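Local coordinates for La protein (Trypanosoma brucei, PDB 1S29) that probably binds RNA through the conserved aromatic patch of its N-terminal La motif, a winged-helix domain, at residues 16-21 with 74-79. Numbering follows the deposited sequence.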
ATOM      1  N   LYS A  16      -5.577   5.830  -2.755  1.00  7.63           N
ATOM      2  CA  LYS A  16      -6.664   5.017  -3.282  1.00  8.89           C
ATOM      3  C   LYS A  16      -6.182   3.823  -4.100  1.00  8.32           C
ATOM      4  O   LYS A  16      -6.853   2.799  -4.144  1.00  8.68           O
ATOM      5  CB  LYS A  16      -7.605   5.887  -4.105  1.00 11.23           C
ATOM      6  CG  LYS A  16      -8.312   6.940  -3.265  1.00 15.82           C
ATOM      7  CD  LYS A  16      -9.039   7.942  -4.131  1.00 19.67           C
ATOM      8  CE  LYS A  16      -9.680   9.030  -3.290  1.00 21.69           C
ATOM      9  NZ  LYS A  16     -10.426  10.001  -4.133  1.00 24.87           N
ATOM     10  N   GLN A  17      -5.020   3.952  -4.734  1.00  8.00           N
ATOM     11  CA  GLN A  17      -4.476   2.843  -5.517  1.00  7.80           C
ATOM     12  C   GLN A  17      -4.005   1.740  -4.570  1.00  7.69           C
ATOM     13  O   GLN A  17      -4.159   0.557  -4.870  1.00  8.29           O
ATOM     14  CB  GLN A  17      -3.318   3.319  -6.400  1.00  9.57           C
ATOM     15  CG  GLN A  17      -3.727   4.337  -7.461  1.00 12.55           C
ATOM     16  CD  GLN A  17      -4.506   3.715  -8.613  1.00 14.54           C
ATOM     17  OE1 GLN A  17      -5.486   3.000  -8.409  1.00 16.95           O
ATOM     18  NE2 GLN A  17      -4.069   3.995  -9.837  1.00 16.33           N
ATOM     19  N   VAL A  18      -3.421   2.122  -3.434  1.00  7.40           N
ATOM     20  CA  VAL A  18      -2.974   1.129  -2.459  1.00  7.03           C
ATOM     21  C   VAL A  18      -4.219   0.489  -1.846  1.00  7.89           C
ATOM     22  O   VAL A  18      -4.273  -0.725  -1.663  1.00  8.52           O
ATOM     23  CB  VAL A  18      -2.100   1.763  -1.336  1.00  6.29           C
ATOM     24  CG1 VAL A  18      -1.745   0.704  -0.288  1.00  6.75           C
ATOM     25  CG2 VAL A  18      -0.824   2.342  -1.930  1.00  8.94           C
ATOM     26  N   GLU A  19      -5.231   1.301  -1.546  1.00  7.86           N
ATOM     27  CA  GLU A  19      -6.463   0.765  -0.985  1.00  7.15           C
ATOM     28  C   GLU A  19      -7.102  -0.182  -2.007  1.00  8.30           C
ATOM     29  O   GLU A  19      -7.757  -1.154  -1.639  1.00  9.03           O
ATOM     30  CB  GLU A  19      -7.426   1.902  -0.624  1.00  8.43           C
ATOM     31  CG  GLU A  19      -6.855   2.831   0.424  1.00  9.61           C
ATOM     32  CD  GLU A  19      -7.769   3.991   0.768  1.00  9.26           C
ATOM     33  OE1 GLU A  19      -8.578   4.402  -0.091  1.00 11.60           O
ATOM     34  OE2 GLU A  19      -7.667   4.504   1.901  1.00 10.70           O
ATOM     35  N   PHE A  20      -6.899   0.102  -3.289  1.00  8.18           N
ATOM     36  CA  PHE A  20      -7.451  -0.735  -4.358  1.00  7.88           C
ATOM     37  C   PHE A  20      -6.903  -2.152  -4.278  1.00  8.66           C
ATOM     38  O   PHE A  20      -7.652  -3.127  -4.313  1.00  8.21           O
ATOM     39  CB  PHE A  20      -7.095  -0.139  -5.725  1.00  8.58           C
ATOM     40  CG  PHE A  20      -7.501  -0.995  -6.903  1.00 10.11           C
ATOM     41  CD1 PHE A  20      -8.805  -0.969  -7.390  1.00 11.63           C
ATOM     42  CD2 PHE A  20      -6.562  -1.797  -7.547  1.00 10.97           C
ATOM     43  CE1 PHE A  20      -9.167  -1.727  -8.508  1.00 11.26           C
ATOM     44  CE2 PHE A  20      -6.913  -2.560  -8.667  1.00 12.90           C
ATOM     45  CZ  PHE A  20      -8.223  -2.522  -9.146  1.00 12.52           C
ATOM     46  N   TYR A  21      -5.587  -2.271  -4.176  1.00  7.06           N
ATOM     47  CA  TYR A  21      -4.978  -3.589  -4.109  1.00  7.49           C
ATOM     48  C   TYR A  21      -5.406  -4.373  -2.877  1.00  8.13           C
ATOM     49  O   TYR A  21      -5.497  -5.600  -2.919  1.00  9.51           O
ATOM     50  CB  TYR A  21      -3.451  -3.465  -4.155  1.00  7.50           C
ATOM     51  CG  TYR A  21      -2.918  -3.101  -5.526  1.00  8.94           C
ATOM     52  CD1 TYR A  21      -2.255  -1.897  -5.746  1.00  9.05           C
ATOM     53  CD2 TYR A  21      -3.082  -3.965  -6.607  1.00 10.05           C
ATOM     54  CE1 TYR A  21      -1.766  -1.564  -7.012  1.00 10.95           C
ATOM     55  CE2 TYR A  21      -2.598  -3.638  -7.877  1.00 10.82           C
ATOM     56  CZ  TYR A  21      -1.941  -2.439  -8.069  1.00 10.05           C
ATOM     57  OH  TYR A  21      -1.448  -2.125  -9.318  1.00 11.98           O
ATOM     58  N   GLU A  74      -8.033   5.099   6.306  1.00 13.12           N
ATOM     59  CA  GLU A  74      -8.747   4.528   7.437  1.00 16.09           C
ATOM     60  C   GLU A  74      -8.946   3.038   7.172  1.00 15.79           C
ATOM     61  O   GLU A  74      -9.495   2.314   8.003  1.00 18.49           O
ATOM     62  CB  GLU A  74     -10.104   5.218   7.610  1.00 18.71           C
ATOM     63  CG  GLU A  74      -9.996   6.736   7.714  1.00 24.82           C
ATOM     64  CD  GLU A  74     -11.343   7.430   7.840  1.00 28.47           C
ATOM     65  OE1 GLU A  74     -12.190   7.287   6.928  1.00 31.23           O
ATOM     66  OE2 GLU A  74     -11.552   8.131   8.853  1.00 30.64           O
ATOM     67  N   LYS A  75      -8.488   2.583   6.008  1.00 13.75           N
ATOM     68  CA  LYS A  75      -8.621   1.185   5.621  1.00 13.05           C
ATOM     69  C   LYS A  75      -7.291   0.454   5.729  1.00 11.75           C
ATOM     70  O   LYS A  75      -7.244  -0.775   5.670  1.00 12.57           O
ATOM     71  CB  LYS A  75      -9.121   1.079   4.175  1.00 15.02           C
ATOM     72  CG  LYS A  75     -10.457   1.751   3.921  1.00 16.74           C
ATOM     73  CD  LYS A  75     -10.860   1.623   2.462  1.00 20.69           C
ATOM     74  CE  LYS A  75     -12.227   2.230   2.203  1.00 22.90           C
ATOM     75  NZ  LYS A  75     -12.255   3.698   2.471  1.00 25.21           N
ATOM     76  N   LEU A  76      -6.212   1.216   5.877  1.00 10.55           N
ATOM     77  CA  LEU A  76      -4.871   0.643   5.974  1.00 10.36           C
ATOM     78  C   LEU A  76      -4.184   1.101   7.251  1.00 10.71           C
ATOM     79  O   LEU A  76      -4.510   2.156   7.792  1.00 11.64           O
ATOM     80  CB  LEU A  76      -4.028   1.087   4.775  1.00 10.52           C
ATOM     81  CG  LEU A  76      -4.565   0.766   3.377  1.00  9.80           C
ATOM     82  CD1 LEU A  76      -3.861   1.643   2.357  1.00 11.78           C
ATOM     83  CD2 LEU A  76      -4.358  -0.712   3.054  1.00 11.17           C
ATOM     84  N   VAL A  77      -3.228   0.302   7.723  1.00  9.56           N
ATOM     85  CA  VAL A  77      -2.470   0.623   8.932  1.00 10.09           C
ATOM     86  C   VAL A  77      -0.991   0.377   8.651  1.00  9.37           C
ATOM     87  O   VAL A  77      -0.617  -0.705   8.185  1.00  8.61           O
ATOM     88  CB  VAL A  77      -2.878  -0.276  10.124  1.00 10.49           C
ATOM     89  CG1 VAL A  77      -2.063   0.099  11.355  1.00 12.61           C
ATOM     90  CG2 VAL A  77      -4.355  -0.136  10.409  1.00 11.98           C
ATOM     91  N   LEU A  78      -0.161   1.384   8.932  1.00  8.96           N
ATOM     92  CA  LEU A  78       1.281   1.290   8.730  1.00  8.98           C
ATOM     93  C   LEU A  78       1.942   0.654   9.953  1.00 10.39           C
ATOM     94  O   LEU A  78       1.478   0.825  11.080  1.00 10.41           O
ATOM     95  CB  LEU A  78       1.876   2.686   8.498  1.00  9.72           C
ATOM     96  CG  LEU A  78       1.612   3.304   7.121  1.00  9.69           C
ATOM     97  CD1 LEU A  78       1.928   4.801   7.135  1.00 10.94           C
ATOM     98  CD2 LEU A  78       2.455   2.575   6.080  1.00  9.01           C
ATOM     99  N   SER A  79       3.019  -0.086   9.718  1.00 10.02           N
ATOM    100  CA  SER A  79       3.739  -0.728  10.807  1.00 11.77           C
ATOM    101  C   SER A  79       4.442   0.363  11.606  1.00 13.77           C
ATOM    102  O   SER A  79       4.662   1.461  11.101  1.00 14.14           O
ATOM    103  CB  SER A  79       4.757  -1.741  10.262  1.00 10.91           C
ATOM    104  OG  SER A  79       5.710  -1.136   9.409  1.00  9.77           O
TER
HETATM  105  O   HOH W   1      -9.564   5.710   3.793  1.00 22.08           O
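Glu74 meets Glu19 through a single ordered water, which accepts from Glu74 N at 3.0 Å and donates to Glu19 OE2 at 2.9 Å. Glu74 contributes its backbone amide and not its carboxylate; with Glu74 N 4.5 Å from Glu19 OE2, the two are too far apart to bond directly and the water spans the gap. The same OE2 is also hydrogen-bonded to Ser73 OG and to Gln15 NE2, one turn earlier on the helix; with the water, that makes three partners on this one oxygen, which probably fix the rotation of the carboxylate. Glu19 is extended beyond CG (chi2 178°), which carries its CD out from helix 8-21 towards the turn. The aliphatic chain of Lys75 passes the head of Glu19, with CD of Lys75 4.2 Å from CD of Glu19, and its NZ ends 4.5 Å from Glu19 OE1, beyond salt-bridge range; any attraction between the two charges is likely to be modest.

In this winged-helix domain, the N-terminal domain of the La protein, the turn leads into strand 76-78, an outer strand of a small antiparallel sheet, and the contact sets the start of that strand against helix 8-21. Leu76, the first strand residue, makes the apolar part of the junction. Its CB points toward the helix, and one branch does the touching: CD1 comes within 3.5 Å of Val18 CG1 and 3.8 Å of Glu19 CG, reaching a valine methyl and the aliphatic root of the glutamate side chain. Val18 presents CG1 by holding it anti to its backbone N (chi1 176°). Leu76 also packs on Phe22, Val85 and Ile70. Further along, Leu78 lies against Val67 and Ile70 of helix 63-70 and Val85 of the adjacent strand.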